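Side-chain contacts in vanadium-dependent haloperoxidase (PDB 4CIT), which probably uses bound vanadate and hydrogen peroxide to oxidise iodide, as expected of a bacterial vanadium-dependent iodoperoxidase: residues A62-A67 with E165-D170; F66-V71 with R210-D215; D82-L87 with D306-L311; A290-I295 with Q409-A414; S366-V371 with I416-G421. One frame throughout, in Å; residues are numbered along the deposited sequence.

The five contacts join parts of one largely helical chain. Contacts 1 and 2 start from helix 59-80, share Phe66 and Ala67, and lie about 7 Å apart between centres, touching where Asp170 meets Tyr68. Contact 3 joins the loop after that helix to the start of helix 307-335, and its segments alternate along the chain with theirs. Contacts 1 and 2 close before contacts 4 and 5 open; these two also alternate, share helix 407-420 and lie about 11 Å apart between centres. Phe66 packs on Ala290 and Met293 of contact 4. Contacts 3 and 5, about 32 Å apart between centres, lie on opposite sides of the chain's centre, so the sodium site and the vanadate pocket are separate.

Contact 1: residues A62-A67 with E165-D170; sequences ASRIFA and EWMNKD
Arg64, reaching out from helix 59-80, meets Asp170 in the turn that follows helix 146-167. Its CG is anti to the backbone N (chi1 176°) and the chain stays extended to NE, so the guanidinium is carried away from its own helix and approaches the carboxylate side-on. Arg64 NE donates to Asp170 OD2 at 2.8 Å, nearly straight at 169°, in the guanidinium plane and onto the syn lone pair. Arg64 NH2 reaches Asp170 OD1 at 3.1 Å, less directly, because the two flat groups are turned 48° against each other. Arg64 NH2 also makes a weak bond to Met167 O at 3.4 Å and lies 3.7 Å from Met167 CG. With an alanine here, the buried Asp170 carboxylate would probably lose this charged mate, and the turn would be less firmly tied to the helix. One residue on, Ile65 packs with Arg64 and Met167 on Leu123 of helix 108-123. Asp170 has further partners, Tyr68 OH at OD2 and Tyr172 N at OD1. A buried, bidentate salt bridge thus joins helix 59-80 to the type I turn Met167-Asp170 in the helical fold of this haloperoxidase.

Contact 2: residues F66-V71 with R210-D215; sequences FAYPNV and RPFVLD
The Tyr68 ring reaches from helix 59-80 to Phe212 and Arg210 in the loop that precedes helix 235-253. From CB, the ring leaves with CG anti to the carbonyl carbon (chi1 -78°), which lays one of its faces before Phe212. Tyr68 CG lies 4.1 Å from Phe212 CZ. Further out, both sides of the ring meet the same phenylalanine: Tyr68 CE1 comes within 3.5 Å of Phe212 CE1, while CD2 and CE2 lie near Phe212 CZ. Tyr68 CZ is 3.5 Å from Phe212 CZ, which sits over the centre of the tyrosine ring. The two ring planes are inclined at 56°, an oblique aromatic pair. Next to it Ala67 CB fills in against Phe212 CZ at 3.7 Å, so two successive residues of the helix receive one phenylalanine. The helix is kinked just beyond, where Pro69 has no N-H to bond to the preceding turn; the contact therefore joins a proline-kinked helix of the mainly helical fold to an irregular loop. At the tip, Tyr68 OH takes a weak bond from Arg210 NH2 at 2.9 Å, with the hydroxyl at the edge of the guanidinium. Water 1 donates to Tyr68 OH at 3.1 Å and also bridges Arg210 O and NE. The hydroxyl's stronger partner is Asp170, and Arg210 itself is held by Trp166, through the carbonyl oxygen and a cation-pi contact.

Contact 3: residues D82-L87 with D306-L311; sequences DNYNSL and DFAKTL. With NA (sodium ion), chain G.
The Tyr84 side chain leans against the first turn of helix 307-335, with its ring against Ala308 and its hydroxyl at Lys309. One face looks onto Ala308 O, and Tyr84 CE2 rests against Ala308 CB at 3.6 Å. The ring leaves the loop with CG anti to the carbonyl carbon (chi1 -68°), which carries the hydroxyl past the alanine, where Tyr84 OH stands 3.5 Å from Lys309 CA. The lysine chain bends at chi2 and chi4 and takes its amine elsewhere. Water 4 lies in the ring plane, 2.7 Å from Tyr84 OH, and donates to Asp306 OD1 at 2.9 Å. Asp306 is also the N-cap of the helix: its OD1 accepts from Lys309 N at 3.0 Å, almost straight off the end of its C-O bond. The water thus couples the tyrosine to the helix cap. At the other end of the residue, Tyr84 O binds the sodium ion at 2.3 Å, together with waters and the carbonyl oxygens of Ala78 and Asn81. Tyr84 also touches Tyr74 and Ala308 touches Val77, both of helix 59-80. The loop after that helix thus lies against the start of helix 307-335, whose Phe307 packs on helix 108-123.

Contact 4: residues A290-I295 with Q409-A414; sequences AHWMGI and QAADEA
Trp292 NE1 is hydrogen-bonded to Ser372 OG on helix 367-383, which helps to fix the rotation of the indole as its far edge meets Ala410 and Ala411. The indole comes in from helix 288-302 edge first. Trp292 CH2 approaches Ala410 CB at 4.0 Å, and Trp292 CZ2 stands 3.9 Å from Ala411 N, which lies near the ring plane, and 4.2 Å from Ala411 CB. CG is anti to the carbonyl carbon (chi1 -78°), which swings the far end of the six-membered ring across to the alanines, while Ile295 CD1 covers part of one face. A leucine in place of Trp292 would probably open a gap beside Ala410 and Ala411 and leave Ser372 without its indole partner. No hydrogen bond crosses between the two segments; the contact is van der Waals packing of the indole edge on alanine methyls and backbone, and the small alanines leave room for the edge of the large indole.

Contact 5: residues S366-V371 with I416-G421; sequences SGHSVV and ISRMYG. With VO4 (vanadate ion), chain D; VO4 (vanadate ion), chain E; VO4 (vanadate ion), chain C.
In the vanadate pocket of this PAP2-family enzyme, His368 and Arg418 lie flat on one another beside the bound oxyanions. The guanidinium stacks over one face of the imidazole, with centres 3.6 Å apart and planes at 17°, and His368 CE1 lies over the centre of the guanidinium. Arg418 CD completes the cover, a CH-pi contact 3.8 Å from the His368 ring centroid. The arginine chain bends at chi2 and chi3, folding back so that NE and the ring meet the same anion. Arg418 NE donates to O2 of the chain D vanadate at 3.0 Å. His368 ND1 reaches that O2 at 3.0 Å and O1 of the chain C vanadate at 3.1 Å. Ser366 OG also donates to the chain D O2, at 2.6 Å, while accepting from Ser369 N as the N-cap of its helix. Gly367 N donates to O3 of the chain E vanadate at 2.9 Å, so the amide end of that helix faces the anions. Arg418 NH2 and Lys332 NZ also bond vanadate, Asp267 forms a salt bridge with Arg418 NH1, and His368 NE2 bonds to Trp266 O and Asp267 O. The contact joins the N-terminus of helix 367-383 to the C-terminal part of helix 407-420, with Ser369 and Met419 packing on helix 426-446 and Ser417 on helix 258-266.

Contact 1: residues A62-A67 with E165-D170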
# COMPACT_ATOMS: atom_id res chain seq x y z
N ALA A 62 0.11 -7.27 -0.53
CA ALA A 62 1.25 -6.43 -0.14
C ALA A 62 0.85 -5.41 0.93
O ALA A 62 1.61 -5.15 1.85
CB ALA A 62 1.83 -5.73 -1.37
N SER A 63 -0.38 -4.87 0.87
CA SER A 63 -0.81 -3.84 1.81
C SER A 63 -0.97 -4.38 3.23
O SER A 63 -0.70 -3.73 4.23
CB SER A 63 -2.09 -3.13 1.35
OG SER A 63 -3.18 -4.02 1.36
N ARG A 64 -1.31 -5.65 3.29
CA ARG A 64 -1.50 -6.33 4.57
C ARG A 64 -0.09 -6.57 5.22
O ARG A 64 0.13 -6.44 6.42
CB ARG A 64 -2.24 -7.63 4.33
CG ARG A 64 -2.44 -8.51 5.55
CD ARG A 64 -3.34 -9.75 5.26
NE ARG A 64 -3.52 -10.54 6.46
CZ ARG A 64 -2.77 -11.50 6.92
NH1 ARG A 64 -1.66 -11.89 6.29
NH2 ARG A 64 -3.14 -12.08 8.03
N ILE A 65 0.88 -6.94 4.40
CA ILE A 65 2.31 -7.16 4.80
C ILE A 65 2.95 -5.89 5.38
O ILE A 65 3.68 -5.96 6.34
CB ILE A 65 3.10 -7.70 3.60
CG1 ILE A 65 2.55 -9.11 3.26
CG2 ILE A 65 4.57 -7.83 3.99
CD1 ILE A 65 3.09 -9.68 1.97
N PHE A 66 2.65 -4.71 4.83
CA PHE A 66 3.15 -3.45 5.35
C PHE A 66 2.47 -3.03 6.65
O PHE A 66 3.14 -2.55 7.53
CB PHE A 66 2.97 -2.31 4.33
CG PHE A 66 3.93 -2.39 3.20
CD1 PHE A 66 5.27 -2.41 3.43
CD2 PHE A 66 3.47 -2.36 1.91
CE1 PHE A 66 6.15 -2.46 2.37
CE2 PHE A 66 4.33 -2.45 0.84
CZ PHE A 66 5.68 -2.51 1.07
N ALA A 67 1.16 -3.26 6.79
CA ALA A 67 0.43 -2.71 7.91
C ALA A 67 0.66 -3.31 9.28
O ALA A 67 0.92 -2.58 10.23
CB ALA A 67 -1.06 -2.74 7.65
N GLU A 165 -1.39 -12.82 17.14
CA GLU A 165 -2.62 -13.46 17.46
C GLU A 165 -3.80 -12.72 16.81
O GLU A 165 -4.70 -13.38 16.35
CB GLU A 165 -2.88 -13.58 18.95
CG GLU A 165 -1.96 -14.60 19.56
CD GLU A 165 -2.09 -14.68 21.10
OE1 GLU A 165 -3.15 -14.30 21.66
OE2 GLU A 165 -1.11 -15.16 21.74
N TRP A 166 -3.77 -11.38 16.87
CA TRP A 166 -4.81 -10.53 16.31
C TRP A 166 -4.77 -10.63 14.77
O TRP A 166 -5.87 -10.76 14.15
CB TRP A 166 -4.55 -9.10 16.74
CG TRP A 166 -5.34 -8.05 16.05
CD1 TRP A 166 -6.68 -7.86 16.09
CD2 TRP A 166 -4.77 -6.94 15.43
NE1 TRP A 166 -7.00 -6.72 15.43
CE2 TRP A 166 -5.84 -6.12 15.00
CE3 TRP A 166 -3.43 -6.57 15.17
CZ2 TRP A 166 -5.66 -4.95 14.35
CZ3 TRP A 166 -3.24 -5.37 14.48
CH2 TRP A 166 -4.38 -4.54 14.15
N MET A 167 -3.58 -10.59 14.17
CA MET A 167 -3.47 -10.62 12.68
C MET A 167 -4.00 -11.95 12.15
O MET A 167 -4.61 -12.05 11.07
CB MET A 167 -1.96 -10.50 12.37
CG MET A 167 -1.40 -10.84 11.04
SD MET A 167 0.44 -10.49 11.18
CE MET A 167 1.09 -12.16 11.48
N ASN A 168 -3.82 -13.02 12.93
CA ASN A 168 -4.28 -14.31 12.54
C ASN A 168 -5.79 -14.55 12.68
O ASN A 168 -6.26 -15.66 12.37
CB ASN A 168 -3.54 -15.45 13.27
CG ASN A 168 -2.09 -15.62 12.78
OD1 ASN A 168 -1.71 -15.31 11.68
ND2 ASN A 168 -1.27 -16.09 13.65
N LYS A 169 -6.55 -13.55 13.14
CA LYS A 169 -7.97 -13.62 13.20
C LYS A 169 -8.66 -12.73 12.11
O LYS A 169 -9.83 -12.48 12.20
CB LYS A 169 -8.42 -13.17 14.58
CG LYS A 169 -8.05 -14.17 15.69
CD LYS A 169 -8.44 -13.54 17.01
CE LYS A 169 -7.90 -14.26 18.25
NZ LYS A 169 -8.37 -15.69 18.18
N ASP A 170 -7.92 -12.29 11.12
CA ASP A 170 -8.41 -11.32 10.14
C ASP A 170 -9.02 -11.95 8.87
O ASP A 170 -9.37 -11.26 7.92
CB ASP A 170 -7.32 -10.34 9.75
CG ASP A 170 -6.32 -10.88 8.75
OD1 ASP A 170 -6.20 -12.09 8.49
OD2 ASP A 170 -5.56 -10.00 8.24

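Contact 2: residues F66-V71 with R210-D215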
# COMPACT_ATOMS: atom_id res chain seq x y z
N PHE A 66 2.65 -4.71 4.83
CA PHE A 66 3.15 -3.45 5.35
C PHE A 66 2.47 -3.03 6.65
O PHE A 66 3.14 -2.55 7.53
CB PHE A 66 2.97 -2.31 4.33
CG PHE A 66 3.93 -2.39 3.20
CD1 PHE A 66 5.27 -2.41 3.43
CD2 PHE A 66 3.47 -2.36 1.91
CE1 PHE A 66 6.15 -2.46 2.37
CE2 PHE A 66 4.33 -2.45 0.84
CZ PHE A 66 5.68 -2.51 1.07
N ALA A 67 1.16 -3.26 6.79
CA ALA A 67 0.43 -2.71 7.91
C ALA A 67 0.66 -3.31 9.28
O ALA A 67 0.92 -2.58 10.23
CB ALA A 67 -1.06 -2.74 7.65
N TYR A 68 0.58 -4.63 9.38
CA TYR A 68 0.69 -5.28 10.66
C TYR A 68 2.04 -5.04 11.39
O TYR A 68 2.05 -4.78 12.60
CB TYR A 68 0.40 -6.77 10.59
CG TYR A 68 -1.08 -7.04 10.52
CD1 TYR A 68 -1.92 -6.86 11.64
CD2 TYR A 68 -1.62 -7.53 9.37
CE1 TYR A 68 -3.29 -7.16 11.59
CE2 TYR A 68 -3.00 -7.79 9.27
CZ TYR A 68 -3.83 -7.63 10.38
OH TYR A 68 -5.14 -7.93 10.29
N PRO A 69 3.17 -5.16 10.71
CA PRO A 69 4.41 -4.92 11.40
C PRO A 69 4.57 -3.46 11.87
O PRO A 69 5.10 -3.21 12.95
CB PRO A 69 5.44 -5.28 10.36
CG PRO A 69 4.75 -6.29 9.46
CD PRO A 69 3.41 -5.63 9.31
N ASN A 70 4.09 -2.50 11.11
CA ASN A 70 4.06 -1.14 11.61
C ASN A 70 3.20 -0.97 12.81
O ASN A 70 3.60 -0.25 13.77
CB ASN A 70 3.66 -0.15 10.49
CG ASN A 70 4.73 -0.02 9.46
OD1 ASN A 70 5.96 -0.03 9.78
ND2 ASN A 70 4.31 0.31 8.23
N VAL A 71 2.00 -1.58 12.86
CA VAL A 71 1.15 -1.45 14.03
C VAL A 71 1.87 -1.97 15.25
O VAL A 71 1.77 -1.33 16.34
CB VAL A 71 -0.25 -2.15 13.81
CG1 VAL A 71 -1.07 -2.26 15.07
CG2 VAL A 71 -1.03 -1.40 12.75
N ARG A 210 -10.82 -8.74 7.36
CA ARG A 210 -11.14 -7.74 8.37
C ARG A 210 -10.51 -6.41 8.10
O ARG A 210 -9.28 -6.29 8.09
CB ARG A 210 -10.64 -8.25 9.72
CG ARG A 210 -11.06 -7.37 10.93
CD ARG A 210 -10.40 -7.79 12.20
NE ARG A 210 -8.93 -7.76 12.08
CZ ARG A 210 -8.09 -8.50 12.76
NH1 ARG A 210 -8.50 -9.36 13.67
NH2 ARG A 210 -6.83 -8.33 12.60
N PRO A 211 -11.31 -5.35 7.91
CA PRO A 211 -10.66 -4.06 7.79
C PRO A 211 -10.08 -3.54 9.12
O PRO A 211 -10.51 -3.97 10.22
CB PRO A 211 -11.79 -3.13 7.35
CG PRO A 211 -13.01 -3.93 7.22
CD PRO A 211 -12.77 -5.27 7.87
N PHE A 212 -9.05 -2.72 9.06
CA PHE A 212 -8.51 -2.08 10.29
C PHE A 212 -9.39 -1.03 10.91
O PHE A 212 -9.54 -0.99 12.14
CB PHE A 212 -7.14 -1.45 9.95
CG PHE A 212 -6.05 -2.44 9.74
CD1 PHE A 212 -5.47 -3.13 10.81
CD2 PHE A 212 -5.59 -2.75 8.47
CE1 PHE A 212 -4.41 -4.01 10.59
CE2 PHE A 212 -4.58 -3.71 8.25
CZ PHE A 212 -3.93 -4.27 9.35
N VAL A 213 -9.94 -0.13 10.10
CA VAL A 213 -10.67 1.08 10.57
C VAL A 213 -12.12 1.14 10.06
O VAL A 213 -13.07 1.68 10.71
CB VAL A 213 -9.93 2.37 10.07
CG1 VAL A 213 -10.45 3.59 10.75
CG2 VAL A 213 -8.41 2.29 10.25
N LEU A 214 -12.35 0.62 8.86
CA LEU A 214 -13.69 0.68 8.25
C LEU A 214 -14.67 -0.05 9.12
O LEU A 214 -14.32 -1.04 9.78
CB LEU A 214 -13.76 0.02 6.91
CG LEU A 214 -12.78 0.52 5.86
CD1 LEU A 214 -12.92 -0.26 4.56
CD2 LEU A 214 -12.95 2.00 5.68
N ASP A 215 -15.90 0.45 9.12
CA ASP A 215 -17.00 -0.28 9.75
C ASP A 215 -17.40 -1.53 8.98
O ASP A 215 -17.85 -2.55 9.56
CB ASP A 215 -18.19 0.65 9.92
CG ASP A 215 -17.88 1.82 10.85
OD1 ASP A 215 -17.26 1.61 11.92
OD2 ASP A 215 -18.24 2.97 10.47
O HOH W 1 -7.60 -6.04 10.27

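Contact 3: residues D82-L87 with D306-L311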
# COMPACT_ATOMS: atom_id res chain seq x y z
N ASP A 82 4.60 9.46 25.78
CA ASP A 82 3.39 10.16 26.11
C ASP A 82 2.89 11.11 25.02
O ASP A 82 1.82 11.69 25.24
CB ASP A 82 3.61 11.06 27.38
CG ASP A 82 3.86 10.26 28.59
OD1 ASP A 82 3.41 9.09 28.62
OD2 ASP A 82 4.48 10.82 29.50
N ASN A 83 3.58 11.28 23.90
CA ASN A 83 3.02 12.05 22.83
C ASN A 83 2.12 11.25 21.82
O ASN A 83 1.55 11.86 20.92
CB ASN A 83 4.13 12.70 22.02
CG ASN A 83 5.06 13.58 22.88
OD1 ASN A 83 6.22 13.26 23.11
ND2 ASN A 83 4.55 14.59 23.38
N TYR A 84 2.06 9.91 21.91
CA TYR A 84 1.39 9.06 20.92
C TYR A 84 0.46 8.15 21.62
O TYR A 84 0.86 7.52 22.59
CB TYR A 84 2.41 8.25 20.11
CG TYR A 84 3.22 9.10 19.25
CD1 TYR A 84 2.71 9.58 18.03
CD2 TYR A 84 4.47 9.53 19.65
CE1 TYR A 84 3.43 10.52 17.27
CE2 TYR A 84 5.24 10.42 18.87
CZ TYR A 84 4.73 10.85 17.65
OH TYR A 84 5.51 11.73 16.94
N ASN A 85 -0.80 8.11 21.19
CA ASN A 85 -1.80 7.24 21.79
C ASN A 85 -1.85 5.88 21.20
O ASN A 85 -1.63 5.73 19.99
CB ASN A 85 -3.21 7.80 21.66
CG ASN A 85 -3.42 9.09 22.41
OD1 ASN A 85 -2.70 9.46 23.36
ND2 ASN A 85 -4.40 9.80 21.97
N SER A 86 -2.21 4.87 21.99
CA SER A 86 -2.32 3.53 21.49
C SER A 86 -3.48 3.38 20.50
O SER A 86 -4.49 4.08 20.64
CB SER A 86 -2.55 2.61 22.67
OG SER A 86 -2.83 1.29 22.27
N LEU A 87 -3.30 2.50 19.52
CA LEU A 87 -4.32 2.15 18.54
C LEU A 87 -5.26 1.09 19.10
O LEU A 87 -6.24 0.68 18.46
CB LEU A 87 -3.67 1.70 17.21
CG LEU A 87 -3.14 2.88 16.43
CD1 LEU A 87 -2.31 2.35 15.29
CD2 LEU A 87 -4.27 3.81 15.96
N ASP A 306 11.99 12.03 13.59
CA ASP A 306 12.60 11.10 14.52
C ASP A 306 11.91 9.67 14.44
O ASP A 306 11.00 9.45 13.65
CB ASP A 306 12.70 11.68 15.94
CG ASP A 306 11.39 11.82 16.63
OD1 ASP A 306 10.36 11.27 16.19
OD2 ASP A 306 11.35 12.53 17.70
N PHE A 307 12.40 8.72 15.21
CA PHE A 307 11.89 7.36 15.13
C PHE A 307 10.39 7.32 15.31
O PHE A 307 9.66 6.64 14.56
CB PHE A 307 12.56 6.50 16.19
CG PHE A 307 12.23 5.04 16.03
CD1 PHE A 307 11.11 4.45 16.69
CD2 PHE A 307 13.04 4.20 15.25
CE1 PHE A 307 10.85 3.11 16.59
CE2 PHE A 307 12.78 2.84 15.17
CZ PHE A 307 11.64 2.31 15.75
N ALA A 308 9.89 7.93 16.39
CA ALA A 308 8.46 7.92 16.70
C ALA A 308 7.60 8.61 15.66
O ALA A 308 6.55 8.06 15.32
CB ALA A 308 8.16 8.46 18.09
N LYS A 309 8.02 9.76 15.15
CA LYS A 309 7.26 10.50 14.15
C LYS A 309 7.26 9.71 12.82
O LYS A 309 6.24 9.60 12.17
CB LYS A 309 7.86 11.86 13.93
CG LYS A 309 7.28 12.70 12.81
CD LYS A 309 5.85 12.99 13.00
CE LYS A 309 5.40 14.04 11.94
NZ LYS A 309 6.04 15.39 12.07
N THR A 310 8.38 9.15 12.51
CA THR A 310 8.48 8.26 11.30
C THR A 310 7.48 7.12 11.39
O THR A 310 6.74 6.82 10.44
CB THR A 310 9.89 7.72 11.10
OG1 THR A 310 10.75 8.81 10.88
CG2 THR A 310 10.00 6.77 9.87
N LEU A 311 7.48 6.38 12.52
CA LEU A 311 6.53 5.29 12.72
C LEU A 311 5.12 5.64 12.73
O LEU A 311 4.29 4.97 12.14
CB LEU A 311 6.93 4.54 13.97
CG LEU A 311 6.46 3.18 14.21
CD1 LEU A 311 6.52 2.27 12.96
CD2 LEU A 311 7.29 2.64 15.39
NA NA G . 1.55 6.97 24.74
O HOH W 2 2.19 6.94 26.99
O HOH W 3 0.20 8.82 25.43
O HOH W 4 8.07 12.23 17.69
O HOH W 5 -0.86 5.46 25.22

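Contact 4: residues A290-I295 with Q409-A414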
# COMPACT_ATOMS: atom_id res chain seq x y z
N ALA A 290 3.46 -0.26 -2.07
CA ALA A 290 4.92 -0.14 -1.84
C ALA A 290 5.47 1.18 -2.32
O ALA A 290 6.32 1.80 -1.65
CB ALA A 290 5.69 -1.31 -2.46
N HIS A 291 4.96 1.68 -3.47
CA HIS A 291 5.44 2.94 -3.96
C HIS A 291 5.09 4.07 -2.97
O HIS A 291 5.96 4.93 -2.68
CB HIS A 291 4.82 3.17 -5.31
CG HIS A 291 5.37 4.34 -6.07
ND1 HIS A 291 5.29 4.40 -7.45
CD2 HIS A 291 6.01 5.46 -5.69
CE1 HIS A 291 5.92 5.48 -7.88
NE2 HIS A 291 6.27 6.20 -6.82
N TRP A 292 3.87 4.03 -2.43
CA TRP A 292 3.47 5.06 -1.46
C TRP A 292 4.19 4.93 -0.13
O TRP A 292 4.41 5.91 0.51
CB TRP A 292 1.94 5.14 -1.34
CG TRP A 292 1.37 5.91 -2.51
CD1 TRP A 292 0.88 5.38 -3.69
CD2 TRP A 292 1.30 7.32 -2.65
NE1 TRP A 292 0.48 6.40 -4.54
CE2 TRP A 292 0.77 7.60 -3.92
CE3 TRP A 292 1.67 8.38 -1.83
CZ2 TRP A 292 0.54 8.91 -4.36
CZ3 TRP A 292 1.40 9.68 -2.23
CH2 TRP A 292 0.88 9.92 -3.52
N MET A 293 4.54 3.72 0.27
CA MET A 293 5.41 3.51 1.38
C MET A 293 6.76 4.16 1.15
O MET A 293 7.34 4.78 2.05
CB MET A 293 5.55 2.03 1.80
CG MET A 293 4.30 1.45 2.33
SD MET A 293 3.71 2.15 3.91
CE MET A 293 5.07 1.71 4.90
N GLY A 294 7.26 4.09 -0.08
CA GLY A 294 8.43 4.73 -0.45
C GLY A 294 8.35 6.26 -0.40
O GLY A 294 9.32 6.94 0.08
N ILE A 295 7.21 6.83 -0.83
CA ILE A 295 6.98 8.27 -0.72
C ILE A 295 6.86 8.69 0.74
O ILE A 295 7.44 9.76 1.09
CB ILE A 295 5.73 8.69 -1.52
CG1 ILE A 295 6.00 8.38 -3.00
CG2 ILE A 295 5.29 10.12 -1.27
CD1 ILE A 295 4.86 8.56 -3.91
N GLN A 409 -0.57 16.18 -6.01
CA GLN A 409 -0.09 16.19 -7.40
C GLN A 409 0.42 14.85 -7.85
O GLN A 409 0.08 14.37 -8.93
CB GLN A 409 0.89 17.31 -7.67
CG GLN A 409 1.31 17.41 -9.15
CD GLN A 409 2.53 18.28 -9.33
OE1 GLN A 409 3.61 18.02 -8.80
NE2 GLN A 409 2.34 19.42 -10.05
N ALA A 410 1.20 14.20 -7.01
CA ALA A 410 1.61 12.83 -7.26
C ALA A 410 0.43 11.89 -7.42
O ALA A 410 0.47 11.04 -8.32
CB ALA A 410 2.54 12.32 -6.22
N ALA A 411 -0.55 11.92 -6.51
CA ALA A 411 -1.72 11.06 -6.64
C ALA A 411 -2.50 11.31 -7.95
O ALA A 411 -3.00 10.36 -8.60
CB ALA A 411 -2.72 11.28 -5.48
N ASP A 412 -2.66 12.58 -8.31
CA ASP A 412 -3.31 12.93 -9.55
C ASP A 412 -2.58 12.38 -10.77
O ASP A 412 -3.20 11.88 -11.72
CB ASP A 412 -3.43 14.43 -9.71
CG ASP A 412 -4.55 15.03 -8.80
OD1 ASP A 412 -5.41 14.26 -8.27
OD2 ASP A 412 -4.47 16.26 -8.64
N GLU A 413 -1.24 12.40 -10.71
CA GLU A 413 -0.46 11.81 -11.77
C GLU A 413 -0.62 10.31 -11.79
O GLU A 413 -0.73 9.66 -12.85
CB GLU A 413 1.04 12.28 -11.69
CG GLU A 413 1.86 11.77 -12.83
CD GLU A 413 3.29 12.19 -12.81
OE1 GLU A 413 3.59 13.40 -13.05
OE2 GLU A 413 4.09 11.29 -12.53
N ALA A 414 -0.58 9.67 -10.64
CA ALA A 414 -0.71 8.20 -10.58
C ALA A 414 -2.08 7.77 -11.20
O ALA A 414 -2.14 6.76 -11.93
CB ALA A 414 -0.58 7.68 -9.16

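Contact 5: residues S366-V371 with I416-G421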
# COMPACT_ATOMS: atom_id res chain seq x y z
N SER A 366 -10.27 1.95 -10.01
CA SER A 366 -8.84 1.76 -10.18
C SER A 366 -8.09 1.73 -8.85
O SER A 366 -8.26 2.66 -8.05
CB SER A 366 -8.27 2.92 -10.98
OG SER A 366 -6.84 3.04 -10.81
N GLY A 367 -7.36 0.62 -8.60
CA GLY A 367 -6.55 0.49 -7.45
C GLY A 367 -5.54 1.59 -7.25
O GLY A 367 -5.38 2.13 -6.14
N HIS A 368 -4.83 1.94 -8.32
CA HIS A 368 -3.91 3.02 -8.24
C HIS A 368 -4.58 4.28 -7.75
O HIS A 368 -4.03 5.06 -6.95
CB HIS A 368 -3.29 3.33 -9.61
CG HIS A 368 -2.23 2.39 -10.02
ND1 HIS A 368 -2.49 1.08 -10.36
CD2 HIS A 368 -0.90 2.60 -10.25
CE1 HIS A 368 -1.34 0.50 -10.68
NE2 HIS A 368 -0.38 1.41 -10.68
N SER A 369 -5.78 4.55 -8.30
CA SER A 369 -6.53 5.74 -7.95
C SER A 369 -7.02 5.79 -6.51
O SER A 369 -6.79 6.81 -5.80
CB SER A 369 -7.71 6.01 -8.88
OG SER A 369 -7.19 6.09 -10.20
N VAL A 370 -7.55 4.66 -6.04
CA VAL A 370 -8.06 4.58 -4.70
C VAL A 370 -6.89 4.67 -3.69
O VAL A 370 -6.98 5.39 -2.68
CB VAL A 370 -8.96 3.35 -4.47
CG1 VAL A 370 -9.41 3.30 -3.01
CG2 VAL A 370 -10.24 3.29 -5.35
N VAL A 371 -5.83 3.87 -3.89
CA VAL A 371 -4.73 3.75 -2.93
C VAL A 371 -3.97 5.03 -2.88
O VAL A 371 -3.68 5.54 -1.82
CB VAL A 371 -3.82 2.54 -3.19
CG1 VAL A 371 -2.71 2.40 -2.17
CG2 VAL A 371 -4.70 1.27 -3.20
N ILE A 416 -4.08 9.52 -13.47
CA ILE A 416 -4.14 9.73 -14.92
C ILE A 416 -3.17 8.85 -15.68
O ILE A 416 -3.43 8.57 -16.85
CB ILE A 416 -3.96 11.22 -15.32
CG1 ILE A 416 -4.56 11.49 -16.74
CG2 ILE A 416 -2.53 11.71 -15.26
CD1 ILE A 416 -6.06 11.34 -16.79
N SER A 417 -2.14 8.33 -15.02
CA SER A 417 -1.22 7.38 -15.67
C SER A 417 -1.95 6.17 -16.17
O SER A 417 -1.51 5.57 -17.13
CB SER A 417 -0.11 6.95 -14.75
OG SER A 417 -0.58 6.01 -13.84
N ARG A 418 -3.07 5.82 -15.51
CA ARG A 418 -3.87 4.66 -15.94
C ARG A 418 -4.69 4.90 -17.22
O ARG A 418 -5.00 3.92 -17.88
CB ARG A 418 -4.78 4.17 -14.82
CG ARG A 418 -4.04 4.06 -13.49
CD ARG A 418 -2.78 3.24 -13.53
NE ARG A 418 -3.08 1.77 -13.50
CZ ARG A 418 -2.25 0.79 -13.82
NH1 ARG A 418 -1.03 1.01 -14.27
NH2 ARG A 418 -2.66 -0.52 -13.67
N MET A 419 -4.97 6.16 -17.53
CA MET A 419 -5.60 6.54 -18.80
C MET A 419 -4.56 6.49 -19.88
O MET A 419 -4.81 5.83 -20.95
CB MET A 419 -6.22 7.95 -18.71
CG MET A 419 -6.70 8.44 -20.07
SD MET A 419 -8.01 7.49 -20.85
CE MET A 419 -9.21 7.54 -19.47
N TYR A 420 -3.39 7.08 -19.61
CA TYR A 420 -2.28 6.96 -20.60
C TYR A 420 -1.93 5.54 -20.82
O TYR A 420 -1.48 5.18 -21.92
CB TYR A 420 -1.05 7.68 -20.12
CG TYR A 420 -1.25 9.15 -19.76
CD1 TYR A 420 -2.18 9.94 -20.41
CD2 TYR A 420 -0.39 9.79 -18.84
CE1 TYR A 420 -2.33 11.31 -20.11
CE2 TYR A 420 -0.54 11.14 -18.52
CZ TYR A 420 -1.48 11.88 -19.16
OH TYR A 420 -1.62 13.23 -18.91
N GLY A 421 -2.07 4.71 -19.77
CA GLY A 421 -1.72 3.34 -19.90
C GLY A 421 -2.67 2.42 -20.67
O GLY A 421 -2.27 1.28 -21.02
O2 VO4 D . -5.22 1.12 -11.56
O3 VO4 E . -7.15 -1.11 -10.87
O1 VO4 C . -4.32 -1.43 -10.38